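Local structure of oligoribonuclease (Colwellia psychrerythraea, 6A4D) at residues A[12-16]-A[166-171]; A[101-107]-A[127-131]. The protein hydrolyses small RNAs, probably trimming them from the 3' end as an exonuclease of the DEDD family. The protein carries 1 engineered substitution. All coordinates share one frame; numbering follows the deposited sequence.

Contact 1 (A[12-16]-A[166-171]); sequences IWLDL and AIKESI. Engineered in segment 166-171: A166 (natural residue Asp). With 9RC (5'-O-[(S)-hydroxy(4-nitrophenoxy)phosphoryl]thymidine), chain C.
The carbonyl oxygen of A166, whose methyl meets D15, receives the backbone N-H of S170 at 3.1 Å (S170 N to A166 O), while S170 lays its CB against W13. The hydroxyl OG of S170 finds its main partner in N110, and both residues line the pocket of the bound nitrophenyl thymidylate. No hydrogen bond joins strand and helix directly; side chains do the work. The axes of segments 12-16 and 166-171 come within 7.9 Å at 134°. I171 sets its CG1 over one face of the W13 indole, 3.6 Å from the centroid of the six-membered ring and 13° off its normal, a CH-pi contact. The hydrogen bond from W13 NE1 to T36 should restrain the indole from rotating. One turn earlier, I167 divides its branches: CG2 touches CB of W13 at 3.6 Å, whereas CG1 reaches CB of D15 at 3.5 Å. D15 has its CG trans to the backbone N (chi1 179°), which carries the carboxylate to the A166 side, where OD2 stands 3.3 Å from the A166 CB. L14 points to the other side of the sheet, onto helix 112-122. The nitro group of the bound thymidine ester lies against the helix backbone, its OBC 3.6 Å from N of S170. D15 and E17 match the D-x-E pattern of DEDD exonucleases, with D115 close by, on a sheet and helix of the RNase H-like fold; as in relatives, such acidic side chains probably gather round two metal ions. The engineered alanine at 166 replaces an aspartate with a methyl beside D15, so a carboxylate is missing from the cluster, which is consistent with the nitrophenyl ester remaining intact in the pocket.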
loop_
_atom_site.group_PDB
_atom_site.type_symbol
_atom_site.label_atom_id
_atom_site.label_comp_id
_atom_site.label_asym_id
_atom_site.label_seq_id
_atom_site.Cartn_x
_atom_site.Cartn_y
_atom_site.Cartn_z
ATOM N N ILE A 12 -13.007 6.273 2.911
ATOM C CA ILE A 12 -13.389 5.691 1.571
ATOM C C ILE A 12 -12.815 4.291 1.355
ATOM O O ILE A 12 -11.559 4.094 1.256
ATOM C CB ILE A 12 -12.892 6.583 0.433
ATOM C CG1 ILE A 12 -13.394 8.030 0.634
ATOM C CG2 ILE A 12 -13.399 6.022 -0.893
ATOM C CD1 ILE A 12 -13.029 9.006 -0.489
ATOM N N TRP A 13 -13.719 3.316 1.317
ATOM C CA TRP A 13 -13.397 1.939 1.090
ATOM C C TRP A 13 -13.692 1.558 -0.354
ATOM O O TRP A 13 -14.731 1.892 -0.872
ATOM C CB TRP A 13 -14.231 1.038 1.966
ATOM C CG TRP A 13 -13.952 1.273 3.380
ATOM C CD1 TRP A 13 -14.376 2.305 4.141
ATOM C CD2 TRP A 13 -13.173 0.464 4.194
ATOM N NE1 TRP A 13 -13.907 2.182 5.407
ATOM C CE2 TRP A 13 -13.178 1.042 5.481
ATOM C CE3 TRP A 13 -12.496 -0.745 3.996
ATOM C CZ2 TRP A 13 -12.472 0.516 6.532
ATOM C CZ3 TRP A 13 -11.810 -1.293 5.089
ATOM C CH2 TRP A 13 -11.801 -0.654 6.322
ATOM N N LEU A 14 -12.792 0.838 -1.003
ATOM C CA LEU A 14 -13.130 0.325 -2.305
ATOM C C LEU A 14 -12.561 -1.009 -2.640
ATOM O O LEU A 14 -11.630 -1.525 -2.006
ATOM C CB LEU A 14 -12.792 1.346 -3.358
ATOM C CG LEU A 14 -11.397 1.892 -3.460
ATOM C CD1 LEU A 14 -10.572 0.945 -4.274
ATOM C CD2 LEU A 14 -11.430 3.241 -4.172
ATOM N N ASP A 15 -13.137 -1.599 -3.664
ATOM C CA ASP A 15 -12.594 -2.826 -4.183
ATOM C C ASP A 15 -12.786 -2.810 -5.675
ATOM O O ASP A 15 -13.753 -2.244 -6.155
ATOM C CB ASP A 15 -13.265 -4.029 -3.530
ATOM C CG ASP A 15 -12.744 -5.376 -4.072
ATOM O OD1 ASP A 15 -11.509 -5.601 -3.994
ATOM O OD2 ASP A 15 -13.581 -6.180 -4.578
ATOM N N LEU A 16 -11.832 -3.428 -6.380
ATOM C CA LEU A 16 -11.803 -3.491 -7.834
ATOM C C LEU A 16 -11.635 -4.932 -8.273
ATOM O O LEU A 16 -11.002 -5.731 -7.595
ATOM C CB LEU A 16 -10.587 -2.739 -8.380
ATOM C CG LEU A 16 -10.499 -1.217 -8.324
ATOM C CD1 LEU A 16 -9.405 -0.681 -9.242
ATOM C CD2 LEU A 16 -11.785 -0.531 -8.679
ATOM N N ALA A 166 -16.876 -8.072 -1.108
ATOM C CA ALA A 166 -15.481 -8.047 -0.749
ATOM C C ALA A 166 -15.183 -6.850 0.220
ATOM O O ALA A 166 -14.509 -7.041 1.212
ATOM C CB ALA A 166 -14.624 -8.002 -1.988
ATOM N N ILE A 167 -15.727 -5.658 -0.060
ATOM C CA ILE A 167 -15.517 -4.455 0.736
ATOM C C ILE A 167 -16.104 -4.619 2.125
ATOM O O ILE A 167 -15.467 -4.224 3.094
ATOM C CB ILE A 167 -16.187 -3.189 0.139
ATOM C CG1 ILE A 167 -15.580 -2.815 -1.214
ATOM C CG2 ILE A 167 -16.044 -1.988 1.080
ATOM C CD1 ILE A 167 -16.392 -1.793 -1.997
ATOM N N LYS A 168 -17.328 -5.160 2.221
ATOM C CA LYS A 168 -17.999 -5.317 3.514
ATOM C C LYS A 168 -17.238 -6.296 4.333
ATOM O O LYS A 168 -17.101 -6.120 5.559
ATOM C CB LYS A 168 -19.418 -5.789 3.359
ATOM C CG LYS A 168 -20.322 -4.748 2.714
ATOM C CD LYS A 168 -21.459 -5.421 1.947
ATOM C CE LYS A 168 -22.636 -4.487 1.731
ATOM N NZ LYS A 168 -23.607 -5.166 0.846
ATOM N N GLU A 169 -16.710 -7.308 3.661
ATOM C CA GLU A 169 -15.740 -8.201 4.272
ATOM C C GLU A 169 -14.452 -7.583 4.923
ATOM O O GLU A 169 -14.002 -8.035 5.950
ATOM C CB GLU A 169 -15.327 -9.272 3.252
ATOM C CG GLU A 169 -15.970 -10.628 3.482
ATOM C CD GLU A 169 -15.459 -11.674 2.512
ATOM O OE1 GLU A 169 -16.323 -12.255 1.815
ATOM O OE2 GLU A 169 -14.206 -11.894 2.452
ATOM N N SER A 170 -13.836 -6.626 4.256
ATOM C CA SER A 170 -12.657 -5.933 4.759
ATOM C C SER A 170 -13.024 -5.117 5.990
ATOM O O SER A 170 -12.292 -5.132 6.970
ATOM C CB SER A 170 -12.071 -4.964 3.698
ATOM O OG SER A 170 -11.989 -5.584 2.422
ATOM N N ILE A 171 -14.136 -4.407 5.899
ATOM C CA ILE A 171 -14.663 -3.545 6.988
ATOM C C ILE A 171 -14.884 -4.406 8.188
ATOM O O ILE A 171 -14.429 -4.082 9.313
ATOM C CB ILE A 171 -15.977 -2.877 6.556
ATOM C CG1 ILE A 171 -15.682 -1.881 5.410
ATOM C CG2 ILE A 171 -16.685 -2.105 7.699
ATOM C CD1 ILE A 171 -16.892 -1.158 4.892
HETATM O OAJ 9RC C . -1.782 -8.469 -5.621
HETATM C CAE 9RC C . -1.747 -9.695 -5.497
HETATM N NAI 9RC C . -0.625 -10.387 -5.926
HETATM C CAL 9RC C . -0.559 -11.780 -5.787
HETATM O OAS 9RC C . 0.462 -12.349 -6.189
HETATM C CAT 9RC C . -1.623 -12.478 -5.197
HETATM C CAU 9RC C . -1.589 -13.872 -5.026
HETATM C CAF 9RC C . -2.735 -11.762 -4.791
HETATM N NAB 9RC C . -2.774 -10.359 -4.950
HETATM C CAA 9RC C . -3.938 -9.566 -4.547
HETATM O OAC 9RC C . -4.047 -9.482 -3.150
HETATM C CAD 9RC C . -5.204 -10.259 -4.982
HETATM C CAH 9RC C . -6.206 -9.510 -4.200
HETATM O OAK 9RC C . -6.620 -8.426 -4.990
HETATM C CAG 9RC C . -5.407 -9.035 -2.997
HETATM C CAR 9RC C . -5.927 -9.745 -1.791
HETATM O OAQ 9RC C . -5.038 -9.414 -0.736
HETATM P PAP 9RC C . -5.283 -10.047 0.689
HETATM O OAO 9RC C . -4.256 -9.257 1.636
HETATM O OAN 9RC C . -4.795 -11.442 0.609
HETATM O OAM 9RC C . -6.822 -9.800 0.820
HETATM C CAV 9RC C . -7.890 -10.041 1.676
HETATM C CAW 9RC C . -9.194 -9.536 1.320
HETATM C CAY 9RC C . -10.326 -9.708 2.197
HETATM C CBA 9RC C . -10.180 -10.412 3.433
HETATM N NBB 9RC C . -11.161 -10.656 4.382
HETATM O OBD 9RC C . -11.342 -12.106 5.103
HETATM O OBC 9RC C . -11.920 -9.598 4.830
HETATM C CAZ 9RC C . -8.897 -10.889 3.721
HETATM C CAX 9RC C . -7.759 -10.724 2.897
#

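Contact 2 (A[101-107]-A[127-131]); sequences PQGKSPM and EDHFH
The side chain of M107 overlaps one face of the F130 ring, with CE centred 4.0 Å from the ring centroid and 6° off the normal. M107 runs out extended and then folds at its last torsion (chi3 -75°), which brings the methyl over the ring in a CH-pi contact and keeps SD farther off above the same face, a Met-aromatic contact. F126 meets the F130 ring edge-to-face. Replacing F130 with an alanine would probably deprive the M107 methyl of the surface it rests on and open a gap beside F126. E127 to F130 make a type I beta turn, which carries the chain from helix 124-127 toward strand 134-136. In the RNase H-like fold, 101-107 leads into, and 127-131 lies within, a beta-alpha-beta crossover joining the neighbouring parallel strands 107-109 and 134-136. Q102 sends NE2 to D128 O at 2.9 Å, almost in line with the carbonyl bond (168°), while its CA sits over one face of the H129 imidazole, toward the rim, a CH-pi contact; V100 holds that ring by a hydrogen bond to NE2. H129 O is gripped twice, by G103 N at 3.1 Å and by a water at 2.7 Å. That water also donates to P101 O and accepts from S105 N, bridging both loops. G103 adopts a positive phi, which favours glycine. Further on, H131 N donates to S105 O at 2.8 Å, and the H131 ring brings CD2 to 3.2 Å from G103 O, with ND1 hydrogen-bonded to N of R133.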
loop_
_atom_site.group_PDB
_atom_site.type_symbol
_atom_site.label_atom_id
_atom_site.label_comp_id
_atom_site.label_asym_id
_atom_site.label_seq_id
_atom_site.Cartn_x
_atom_site.Cartn_y
_atom_site.Cartn_z
ATOM N N PRO A 101 -14.235 15.381 2.359
ATOM C CA PRO A 101 -13.378 16.400 1.732
ATOM C C PRO A 101 -12.134 15.815 1.057
ATOM O O PRO A 101 -11.654 14.777 1.495
ATOM C CB PRO A 101 -12.912 17.288 2.904
ATOM C CG PRO A 101 -13.819 16.996 4.027
ATOM C CD PRO A 101 -14.540 15.690 3.777
ATOM N N GLN A 102 -11.634 16.527 0.039
ATOM C CA GLN A 102 -10.525 16.160 -0.754
ATOM C C GLN A 102 -9.285 16.024 0.140
ATOM O O GLN A 102 -9.121 16.751 1.112
ATOM C CB GLN A 102 -10.366 17.244 -1.854
ATOM C CG GLN A 102 -9.313 17.053 -2.952
ATOM C CD GLN A 102 -7.935 17.161 -2.372
ATOM O OE1 GLN A 102 -7.640 18.104 -1.635
ATOM N NE2 GLN A 102 -7.084 16.190 -2.656
ATOM N N GLY A 103 -8.417 15.066 -0.166
ATOM C CA GLY A 103 -7.154 14.938 0.536
ATOM C C GLY A 103 -7.195 14.378 1.942
ATOM O O GLY A 103 -6.171 14.374 2.590
ATOM N N LYS A 104 -8.353 13.939 2.419
ATOM C CA LYS A 104 -8.525 13.496 3.808
ATOM C C LYS A 104 -8.484 11.987 4.027
ATOM O O LYS A 104 -7.771 11.515 4.861
ATOM C CB LYS A 104 -9.878 13.946 4.332
ATOM C CG LYS A 104 -10.128 15.429 4.178
ATOM C CD LYS A 104 -9.075 16.303 4.822
ATOM C CE LYS A 104 -9.142 16.244 6.321
ATOM N NZ LYS A 104 -8.367 17.394 6.865
ATOM N N SER A 105 -9.263 11.248 3.251
ATOM C CA SER A 105 -9.364 9.829 3.432
ATOM C C SER A 105 -8.204 9.101 2.729
ATOM O O SER A 105 -7.980 9.324 1.535
ATOM C CB SER A 105 -10.683 9.335 2.872
ATOM O OG SER A 105 -10.860 7.963 3.180
ATOM N N PRO A 106 -7.479 8.249 3.461
ATOM C CA PRO A 106 -6.726 7.252 2.718
ATOM C C PRO A 106 -7.678 6.336 1.931
ATOM O O PRO A 106 -8.854 6.375 2.121
ATOM C CB PRO A 106 -5.999 6.458 3.794
ATOM C CG PRO A 106 -6.929 6.530 4.994
ATOM C CD PRO A 106 -7.575 7.914 4.900
ATOM N N MET A 107 -7.124 5.616 0.975
ATOM C CA MET A 107 -7.785 4.535 0.303
ATOM C C MET A 107 -7.743 3.303 1.181
ATOM O O MET A 107 -6.673 2.902 1.567
ATOM C CB MET A 107 -7.064 4.316 -1.017
ATOM C CG MET A 107 -7.917 3.631 -2.024
ATOM S SD MET A 107 -7.054 3.305 -3.570
ATOM C CE MET A 107 -7.007 4.949 -4.306
ATOM N N GLU A 127 -8.312 9.194 -8.210
ATOM C CA GLU A 127 -7.213 9.038 -7.238
ATOM C C GLU A 127 -6.921 10.343 -6.490
ATOM O O GLU A 127 -6.479 10.324 -5.301
ATOM C CB GLU A 127 -5.896 8.524 -7.858
ATOM C CG GLU A 127 -5.029 7.817 -6.813
ATOM C CD GLU A 127 -3.560 7.740 -7.150
ATOM O OE1 GLU A 127 -2.798 7.239 -6.272
ATOM O OE2 GLU A 127 -3.170 8.158 -8.281
ATOM N N ASP A 128 -7.142 11.478 -7.165
ATOM C CA ASP A 128 -6.781 12.774 -6.567
ATOM C C ASP A 128 -7.686 13.148 -5.407
ATOM O O ASP A 128 -7.332 14.004 -4.621
ATOM C CB ASP A 128 -6.757 13.896 -7.591
ATOM C CG ASP A 128 -5.655 13.707 -8.658
ATOM O OD1 ASP A 128 -4.572 13.134 -8.345
ATOM O OD2 ASP A 128 -5.867 14.173 -9.801
ATOM N N HIS A 129 -8.841 12.523 -5.284
ATOM C CA HIS A 129 -9.694 12.808 -4.158
ATOM C C HIS A 129 -9.152 12.255 -2.795
ATOM O O HIS A 129 -9.561 12.703 -1.745
ATOM C CB HIS A 129 -11.100 12.344 -4.403
ATOM C CG HIS A 129 -12.070 12.950 -3.443
ATOM N ND1 HIS A 129 -12.473 14.263 -3.537
ATOM C CD2 HIS A 129 -12.639 12.452 -2.309
ATOM C CE1 HIS A 129 -13.285 14.534 -2.524
ATOM N NE2 HIS A 129 -13.402 13.453 -1.766
ATOM N N PHE A 130 -8.247 11.283 -2.859
ATOM C CA PHE A 130 -7.775 10.588 -1.715
ATOM C C PHE A 130 -6.553 11.274 -1.185
ATOM O O PHE A 130 -5.750 11.834 -1.938
ATOM C CB PHE A 130 -7.427 9.114 -2.065
ATOM C CG PHE A 130 -8.600 8.305 -2.500
ATOM C CD1 PHE A 130 -9.094 8.412 -3.799
ATOM C CD2 PHE A 130 -9.207 7.428 -1.633
ATOM C CE1 PHE A 130 -10.190 7.684 -4.215
ATOM C CE2 PHE A 130 -10.280 6.663 -2.036
ATOM C CZ PHE A 130 -10.779 6.775 -3.335
ATOM N N HIS A 131 -6.387 11.189 0.116
ATOM C CA HIS A 131 -5.066 11.334 0.720
ATOM C C HIS A 131 -4.076 10.355 0.106
ATOM O O HIS A 131 -4.467 9.263 -0.362
ATOM C CB HIS A 131 -5.182 10.973 2.202
ATOM C CG HIS A 131 -4.066 11.474 3.049
ATOM N ND1 HIS A 131 -2.805 10.940 3.020
ATOM C CD2 HIS A 131 -4.053 12.407 4.027
ATOM C CE1 HIS A 131 -2.038 11.571 3.892
ATOM N NE2 HIS A 131 -2.779 12.449 4.532
HETATM O O HOH W 1 -10.695 12.212 0.689
#

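How the contacts relate
Along the chain the segments come in the order 12-16, 101-107, 127-131, 166-171, so both halves of contact 2 fall between those of contact 1. The two centres lie 16 Å apart, yet the contacts meet along strand 11-18. There I12 N and S105 OG form a probable hydrogen bond of 2.7 Å, and I12 and L14 pack on F130. Strand 11-18 runs beside strand 107-109 in the central sheet. Contact 1 joins one face of that sheet to helix 163-180 near the ligand pocket, while contact 2 pairs two loops nearer the chain's periphery; strand 11-18 thus touches the helix through W13 and D15 and the loops through I12 and L14.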